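Local coordinates for protein CghA (Chaetomium globosum, PDB 6KBC) that is a mostly beta-strand fungal protein with two calycin-clan domains and a pocket that holds the ligand WK1, at residues 113-118 with 134-139; 142-147 with 158-163; 187-192 with 221-226. All coordinates share one frame; numbering follows the deposited sequence.

Contact 1 of 3, residues 113-118 with 134-139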
loop_
_atom_site.group_PDB
_atom_site.type_symbol
_atom_site.label_atom_id
_atom_site.label_comp_id
_atom_site.label_asym_id
_atom_site.label_seq_id
_atom_site.Cartn_x
_atom_site.Cartn_y
_atom_site.Cartn_z
ATOM N N HIS A 113 6.410 20.804 -2.481
ATOM C CA HIS A 113 5.247 20.584 -1.637
ATOM C C HIS A 113 4.064 20.184 -2.510
ATOM O O HIS A 113 3.661 20.941 -3.399
ATOM C CB HIS A 113 4.943 21.847 -0.831
ATOM C CG HIS A 113 3.615 21.821 -0.146
ATOM N ND1 HIS A 113 2.452 22.232 -0.760
ATOM C CD2 HIS A 113 3.264 21.428 1.101
ATOM C CE1 HIS A 113 1.440 22.095 0.080
ATOM N NE2 HIS A 113 1.908 21.611 1.217
ATOM N N VAL A 114 3.516 18.989 -2.270
ATOM C CA VAL A 114 2.476 18.410 -3.113
ATOM C C VAL A 114 1.144 18.460 -2.381
ATOM O O VAL A 114 1.069 18.172 -1.182
ATOM C CB VAL A 114 2.818 16.958 -3.511
ATOM C CG1 VAL A 114 1.641 16.307 -4.214
ATOM C CG2 VAL A 114 4.044 16.924 -4.386
ATOM N N ALA A 115 0.090 18.804 -3.109
ATOM C CA ALA A 115 -1.270 18.772 -2.593
ATOM C C ALA A 115 -2.162 18.103 -3.620
ATOM O O ALA A 115 -2.131 18.461 -4.801
ATOM C CB ALA A 115 -1.792 20.181 -2.285
ATOM N N GLY A 116 -2.943 17.135 -3.178
ATOM C CA GLY A 116 -3.877 16.439 -4.045
ATOM C C GLY A 116 -5.284 16.655 -3.531
ATOM O O GLY A 116 -5.509 16.669 -2.320
ATOM N N VAL A 117 -6.218 16.857 -4.457
ATOM C CA VAL A 117 -7.614 17.057 -4.089
ATOM C C VAL A 117 -8.512 16.281 -5.040
ATOM O O VAL A 117 -8.604 16.588 -6.233
ATOM C CB VAL A 117 -8.001 18.551 -4.064
ATOM C CG1 VAL A 117 -9.378 18.716 -3.444
ATOM C CG2 VAL A 117 -6.976 19.382 -3.294
ATOM N N TRP A 118 -9.098 15.217 -4.509
ATOM C CA TRP A 118 -10.273 14.510 -5.007
ATOM C C TRP A 118 -11.522 15.188 -4.464
ATOM O O TRP A 118 -11.794 15.134 -3.259
ATOM C CB TRP A 118 -10.141 13.053 -4.566
ATOM C CG TRP A 118 -9.222 12.139 -5.383
ATOM C CD1 TRP A 118 -9.631 11.203 -6.282
ATOM C CD2 TRP A 118 -7.832 12.364 -5.695
ATOM N NE1 TRP A 118 -8.559 10.641 -6.921
ATOM C CE2 TRP A 118 -7.443 11.366 -6.614
ATOM C CE3 TRP A 118 -6.862 13.250 -5.222
ATOM C CZ2 TRP A 118 -6.134 11.229 -7.064
ATOM C CZ3 TRP A 118 -5.560 13.116 -5.675
ATOM C CH2 TRP A 118 -5.208 12.107 -6.587
ATOM N N SER A 134 -8.463 15.069 0.454
ATOM C CA SER A 134 -7.264 15.760 0.028
ATOM C C SER A 134 -6.067 15.220 0.786
ATOM O O SER A 134 -6.185 14.770 1.928
ATOM C CB SER A 134 -7.392 17.278 0.250
ATOM O OG SER A 134 -7.248 17.586 1.624
ATOM N N PHE A 135 -4.908 15.269 0.141
ATOM C CA PHE A 135 -3.662 14.969 0.820
ATOM C C PHE A 135 -2.659 16.078 0.566
ATOM O O PHE A 135 -2.724 16.799 -0.429
ATOM C CB PHE A 135 -3.085 13.596 0.412
ATOM C CG PHE A 135 -2.786 13.444 -1.061
ATOM C CD1 PHE A 135 -1.586 13.882 -1.598
ATOM C CD2 PHE A 135 -3.682 12.793 -1.893
ATOM C CE1 PHE A 135 -1.306 13.712 -2.954
ATOM C CE2 PHE A 135 -3.403 12.612 -3.243
ATOM C CZ PHE A 135 -2.214 13.082 -3.772
ATOM N N ASP A 136 -1.719 16.198 1.497
ATOM C CA ASP A 136 -0.695 17.220 1.453
ATOM C C ASP A 136 0.598 16.597 1.947
ATOM O O ASP A 136 0.619 15.984 3.017
ATOM C CB ASP A 136 -1.102 18.410 2.337
ATOM C CG ASP A 136 -0.443 19.696 1.925
ATOM O OD1 ASP A 136 -0.892 20.300 0.919
ATOM O OD2 ASP A 136 0.497 20.121 2.636
ATOM N N VAL A 137 1.671 16.735 1.181
ATOM C CA VAL A 137 2.955 16.165 1.561
ATOM C C VAL A 137 4.018 17.248 1.495
ATOM O O VAL A 137 4.137 17.939 0.478
ATOM C CB VAL A 137 3.349 14.980 0.665
ATOM C CG1 VAL A 137 4.633 14.389 1.156
ATOM C CG2 VAL A 137 2.237 13.924 0.651
ATOM N N ALA A 138 4.799 17.373 2.568
ATOM C CA ALA A 138 5.901 18.323 2.607
ATOM C C ALA A 138 6.891 18.041 1.484
ATOM O O ALA A 138 7.044 16.902 1.031
ATOM C CB ALA A 138 6.612 18.258 3.956
ATOM N N ALA A 139 7.561 19.102 1.023
ATOM C CA ALA A 139 8.575 18.945 -0.014
ATOM C C ALA A 139 9.719 18.053 0.447
ATOM O O ALA A 139 10.294 17.318 -0.363
ATOM C CB ALA A 139 9.122 20.314 -0.444
#
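Phe-135 lays its ring over Gly-116, whose CA stands 3.8 Å from the ring centroid and only 13° off the ring normal, a CH-pi contact over the middle of the face. The first torsion of Phe-135 puts CG between the backbone N and the carbonyl carbon (chi1 59°), which directs CG toward the neighbouring strand. Glycine suits the place because a beta carbon there would run into the ring. Trp-118 meets the same ring obliquely, its CZ3 3.3 Å from Phe-135 CE2. Val-114 lies beside Phe-135, pointing the same way, and brings CG1 to the ring edge, 4.1 Å from CE1. With Val-137, these apolar groups make up the buried face of the strand pair.

The other face, bearing Ala-115, Val-117, Ser-134 and Asp-136, is partly exposed and more polar. There His-113 NE2 donates to Asp-136 OD2 in a bent bond (137° at the hydrogen) whose modelled length of 2.5 Å is so short that its exact value is doubtful. Beside it the small methyl of Ala-115 accommodates the carboxylate, with CB 3.3 Å from Asp-136 OD1.

Behind these side chains lies an antiparallel ladder: Val-114 with Val-137 and Gly-116 with Phe-135 are hydrogen-bonded pairs, each bonded both ways, as in Gly-116 N to Phe-135 O at 2.8 Å. Further out, Phe-135 stacks on Trp-49 and meets Phe-66 edge-to-face, while Trp-118 NE1 is held by Phe-67 O. His-113 ND1 makes a weak hydrogen bond to Asp-105. An imidazole placed between two carboxylates would probably be biased toward its doubly protonated, positively charged form, leaving the group as a whole probably still net negative.

Contact 2 of 3, residues 142-147 with 158-163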
loop_
_atom_site.group_PDB
_atom_site.type_symbol
_atom_site.label_atom_id
_atom_site.label_comp_id
_atom_site.label_asym_id
_atom_site.label_seq_id
_atom_site.Cartn_x
_atom_site.Cartn_y
_atom_site.Cartn_z
ATOM N N SER A 142 8.726 15.167 5.070
ATOM C CA SER A 142 8.806 14.985 6.510
ATOM C C SER A 142 7.438 14.765 7.128
ATOM O O SER A 142 7.345 14.186 8.213
ATOM C CB SER A 142 9.486 16.201 7.148
ATOM O OG SER A 142 8.699 17.344 6.880
ATOM N N THR A 143 6.373 15.222 6.470
ATOM C CA THR A 143 5.040 15.184 7.047
ATOM C C THR A 143 4.023 15.032 5.933
ATOM O O THR A 143 4.272 15.402 4.782
ATOM C CB THR A 143 4.689 16.467 7.836
ATOM O OG1 THR A 143 4.441 17.522 6.903
ATOM C CG2 THR A 143 5.806 16.890 8.783
ATOM N N THR A 144 2.860 14.492 6.296
ATOM C CA THR A 144 1.707 14.454 5.421
ATOM C C THR A 144 0.489 14.890 6.205
ATOM O O THR A 144 0.446 14.790 7.431
ATOM C CB THR A 144 1.399 13.053 4.844
ATOM O OG1 THR A 144 0.762 12.257 5.849
ATOM C CG2 THR A 144 2.638 12.365 4.395
ATOM N N THR A 145 -0.523 15.323 5.469
ATOM C CA THR A 145 -1.840 15.552 6.031
ATOM C C THR A 145 -2.868 15.070 5.034
ATOM O O THR A 145 -2.792 15.404 3.852
ATOM C CB THR A 145 -2.062 17.037 6.359
ATOM O OG1 THR A 145 -1.043 17.459 7.272
ATOM C CG2 THR A 145 -3.411 17.233 7.009
ATOM N N VAL A 146 -3.811 14.270 5.506
ATOM C CA VAL A 146 -4.927 13.800 4.705
ATOM C C VAL A 146 -6.191 14.275 5.390
ATOM O O VAL A 146 -6.346 14.088 6.599
ATOM C CB VAL A 146 -4.914 12.270 4.568
ATOM C CG1 VAL A 146 -6.067 11.814 3.715
ATOM C CG2 VAL A 146 -3.575 11.828 4.004
ATOM N N VAL A 147 -7.082 14.908 4.634
ATOM C CA VAL A 147 -8.272 15.512 5.210
ATOM C C VAL A 147 -9.485 15.059 4.423
ATOM O O VAL A 147 -9.508 15.154 3.191
ATOM C CB VAL A 147 -8.186 17.048 5.231
ATOM C CG1 VAL A 147 -9.455 17.625 5.834
ATOM C CG2 VAL A 147 -6.962 17.492 6.009
ATOM N N LEU A 158 -5.880 12.613 8.950
ATOM C CA LEU A 158 -4.768 11.717 9.192
ATOM C C LEU A 158 -3.502 12.515 8.990
ATOM O O LEU A 158 -3.423 13.323 8.061
ATOM C CB LEU A 158 -4.773 10.531 8.204
ATOM C CG LEU A 158 -3.706 9.463 8.422
ATOM C CD1 LEU A 158 -4.204 8.088 8.012
ATOM C CD2 LEU A 158 -2.478 9.847 7.592
ATOM N N THR A 159 -2.497 12.269 9.817
ATOM C CA THR A 159 -1.219 12.920 9.596
ATOM C C THR A 159 -0.098 11.930 9.824
ATOM O O THR A 159 -0.221 10.992 10.611
ATOM C CB THR A 159 -0.990 14.147 10.511
ATOM O OG1 THR A 159 -0.677 13.705 11.838
ATOM C CG2 THR A 159 -2.211 15.050 10.531
ATOM N N HIS A 160 0.993 12.152 9.108
ATOM C CA HIS A 160 2.224 11.402 9.261
ATOM C C HIS A 160 3.332 12.346 9.676
ATOM O O HIS A 160 3.429 13.456 9.152
ATOM C CB HIS A 160 2.641 10.728 7.947
ATOM C CG HIS A 160 1.735 9.625 7.501
ATOM N ND1 HIS A 160 1.261 9.523 6.212
ATOM C CD2 HIS A 160 1.284 8.527 8.155
ATOM C CE1 HIS A 160 0.523 8.430 6.097
ATOM N NE2 HIS A 160 0.522 7.809 7.263
ATOM N N ARG A 161 4.191 11.879 10.569
ATOM C CA ARG A 161 5.451 12.534 10.910
ATOM C C ARG A 161 6.509 11.504 10.563
ATOM O O ARG A 161 6.675 10.529 11.303
ATOM C CB ARG A 161 5.510 12.895 12.393
ATOM C CG ARG A 161 4.544 13.982 12.778
ATOM C CD ARG A 161 4.316 14.962 11.646
ATOM N NE ARG A 161 3.233 15.907 11.927
ATOM C CZ ARG A 161 3.393 17.157 12.347
ATOM N NH1 ARG A 161 4.612 17.613 12.594
ATOM N NH2 ARG A 161 2.329 17.935 12.544
ATOM N N SER A 162 7.217 11.708 9.454
ATOM C CA SER A 162 8.149 10.693 8.990
ATOM C C SER A 162 9.213 10.420 10.036
ATOM O O SER A 162 9.725 11.337 10.682
ATOM C CB SER A 162 8.817 11.123 7.684
ATOM O OG SER A 162 9.751 10.139 7.276
ATOM N N LEU A 163 9.547 9.143 10.212
ATOM C CA LEU A 163 10.671 8.819 11.073
ATOM C C LEU A 163 12.004 8.922 10.340
ATOM O O LEU A 163 13.047 8.644 10.941
ATOM C CB LEU A 163 10.478 7.425 11.674
ATOM C CG LEU A 163 9.196 7.312 12.520
ATOM C CD1 LEU A 163 9.198 6.063 13.374
ATOM C CD2 LEU A 163 9.015 8.565 13.415
#
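Thr-144 carries OG1 between its backbone N and carbonyl carbon (chi1 77°), while His-160 on the facing strand holds CG anti to its carbonyl carbon (chi1 -68°); these torsions set OG1 and the root of the imidazole, CG, on the same face. His-160 ND1 and Thr-144 OG1 are 2.8 Å apart, a weak hydrogen bond, strongly bent (115° at the hydrogen). Threonine suits the place because its second branch is useful too: CG2 lies in the plane of the imidazole, at the ring edge, 3.6 Å from ND1. Leu-158 lays CD2 over one face of the same ring, toward the rim. Next along, Val-146 and Leu-158 pack with CB atoms 4.0 Å apart.

On the other face Arg-161 runs alongside Thr-143, its CD 3.8 Å from Thr-143 CG2. Five backbone hydrogen bonds join the antiparallel strands of this beta hairpin, among them Val-146 N to Leu-158 O at 2.8 Å.

His-160 NE2 is satisfied by Asp-52 O on strand 46-54, and with the weaker ND1 contact and Leu-158 CD2 this probably limits the ring's rotation. Since NE2 has to donate to that carbonyl, a neutral ring would probably leave ND1 to accept from the Thr-144 hydroxyl.

Contact 3 of 3, residues 187-192 with 221-226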
loop_
_atom_site.group_PDB
_atom_site.type_symbol
_atom_site.label_atom_id
_atom_site.label_comp_id
_atom_site.label_asym_id
_atom_site.label_seq_id
_atom_site.Cartn_x
_atom_site.Cartn_y
_atom_site.Cartn_z
ATOM N N ILE A 187 7.330 7.644 2.012
ATOM C CA ILE A 187 7.588 7.639 3.445
ATOM C C ILE A 187 7.397 6.220 3.953
ATOM O O ILE A 187 6.264 5.722 4.021
ATOM C CB ILE A 187 6.697 8.616 4.216
ATOM C CG1 ILE A 187 6.874 10.033 3.668
ATOM C CG2 ILE A 187 7.055 8.550 5.679
ATOM C CD1 ILE A 187 5.795 10.990 4.125
ATOM N N ALA A 188 8.506 5.583 4.322
ATOM C CA ALA A 188 8.494 4.184 4.725
ATOM C C ALA A 188 7.806 4.005 6.068
ATOM O O ALA A 188 7.068 3.030 6.265
ATOM C CB ALA A 188 9.928 3.661 4.785
ATOM N N MET A 189 8.037 4.932 7.004
ATOM C CA MET A 189 7.570 4.765 8.374
ATOM C C MET A 189 7.336 6.140 8.987
ATOM O O MET A 189 8.203 7.018 8.898
ATOM C CB MET A 189 8.598 3.993 9.204
ATOM C CG MET A 189 8.182 3.714 10.638
ATOM S SD MET A 189 6.596 2.865 10.773
ATOM C CE MET A 189 6.830 2.302 12.472
ATOM N N ALA A 190 6.183 6.321 9.619
ATOM C CA ALA A 190 5.840 7.604 10.211
ATOM C C ALA A 190 5.081 7.381 11.507
ATOM O O ALA A 190 4.342 6.400 11.645
ATOM C CB ALA A 190 4.986 8.438 9.253
ATOM N N ASN A 191 5.277 8.288 12.469
ATOM C CA ASN A 191 4.281 8.445 13.521
ATOM C C ASN A 191 2.995 8.916 12.884
ATOM O O ASN A 191 2.989 9.878 12.115
ATOM C CB ASN A 191 4.709 9.470 14.581
ATOM C CG ASN A 191 5.866 9.005 15.400
ATOM O OD1 ASN A 191 6.792 9.773 15.670
ATOM N ND2 ASN A 191 5.841 7.738 15.802
ATOM N N ALA A 192 1.903 8.242 13.194
ATOM C CA ALA A 192 0.630 8.559 12.584
ATOM C C ALA A 192 -0.316 9.096 13.645
ATOM O O ALA A 192 -0.304 8.645 14.794
ATOM C CB ALA A 192 0.031 7.328 11.894
ATOM N N GLY A 221 1.987 5.876 19.623
ATOM C CA GLY A 221 2.736 4.875 18.893
ATOM C C GLY A 221 2.061 4.382 17.633
ATOM O O GLY A 221 2.492 3.368 17.073
ATOM N N ALA A 222 1.015 5.062 17.171
ATOM C CA ALA A 222 0.373 4.670 15.924
ATOM C C ALA A 222 1.304 4.997 14.765
ATOM O O ALA A 222 2.035 5.993 14.792
ATOM C CB ALA A 222 -0.968 5.380 15.753
ATOM N N PHE A 223 1.297 4.142 13.752
ATOM C CA PHE A 223 2.290 4.241 12.697
ATOM C C PHE A 223 1.634 4.003 11.347
ATOM O O PHE A 223 0.534 3.444 11.236
ATOM C CB PHE A 223 3.447 3.250 12.924
ATOM C CG PHE A 223 3.044 1.797 12.780
ATOM C CD1 PHE A 223 2.512 1.095 13.860
ATOM C CD2 PHE A 223 3.197 1.139 11.568
ATOM C CE1 PHE A 223 2.135 -0.243 13.727
ATOM C CE2 PHE A 223 2.823 -0.208 11.424
ATOM C CZ PHE A 223 2.287 -0.899 12.501
ATOM N N GLY A 224 2.340 4.418 10.312
ATOM C CA GLY A 224 1.830 4.243 8.971
ATOM C C GLY A 224 2.860 4.742 7.990
ATOM O O GLY A 224 3.979 5.102 8.364
ATOM N N GLY A 225 2.473 4.760 6.733
ATOM C CA GLY A 225 3.399 5.219 5.703
ATOM C C GLY A 225 2.659 5.788 4.530
ATOM O O GLY A 225 1.441 5.770 4.528
ATOM N N MET A 226 3.425 6.269 3.572
ATOM C CA MET A 226 2.871 6.819 2.331
ATOM C C MET A 226 3.475 6.004 1.191
ATOM O O MET A 226 4.669 5.873 1.152
ATOM C CB MET A 226 3.211 8.297 2.190
ATOM C CG MET A 226 2.397 8.970 1.136
ATOM S SD MET A 226 3.191 8.809 -0.434
ATOM C CE MET A 226 1.819 9.060 -1.545
HETATM O O HOH W 1 0.621 7.862 17.309
#
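Ile-187 and Met-226 form an antiparallel hydrogen-bonded pair, as do Ala-190 and Gly-224, but the register slips by one residue between them in a beta bulge, and the short strand axes stand at 127°. Among the side chains, Met-189 reaches across to Phe-223. Its chain bends at chi2 (55°), which places SD near the ring; the methyl CE beyond it lies 3.5 Å from Phe-223 CB. The sulfur is 5.0 Å from the centroid of the Phe-223 ring, an oblique Met-aromatic contact well suited to a flexible thioether. Ile-187 and Met-226 pack CB to CB at 4.0 Å. Glycine fits at position 225 because a beta carbon there would strike Ile-187 O. Small methyls serve at Ala-190 and Ala-192, where CB lies close against the facing backbone.

Met-226 N reaches Ile-187 O at 2.9 Å, whereas the return bond is weak; past the bulge, Gly-224 N donates to Ala-190 O at 3.1 Å. Further along, Ala-192 N bonds to Ala-222 O at 2.8 Å, and a water takes the N-H of Ala-222 and probably donates to Ala-192 O.

Gly-225 also bonds through its N to Asp-52, and both Met-189 and Phe-223 touch Gln-248 of strand 239-249. A bulged corner, where one strand turns between sheet faces, is consistent with the strongly curved antiparallel sheets of calycin-like folds.

Followed from the N terminus, the three contacts come in series, none nesting within or crossing another. Contact 1 closes the loop between strands 113-119 and 132-137, part of which is not modelled. The chain then turns directly into contact 2, the hairpin of strands 143-150 and 154-162. A probable hydrogen bond between neighbouring strands, Asp-136 N to Thr-145 O at 2.7 Å, joins contacts 1 and 2. Contact 3 closes the longest loop, bringing strand 223-231 back to strand 181-200. Another probable interstrand hydrogen bond, Arg-161 N to Asn-191 O at 2.8 Å, ties it to contact 2. Contacts 1 and 2 each join strands that follow one another, whereas contact 3 passes over strand 210-216 and reaches toward the second domain.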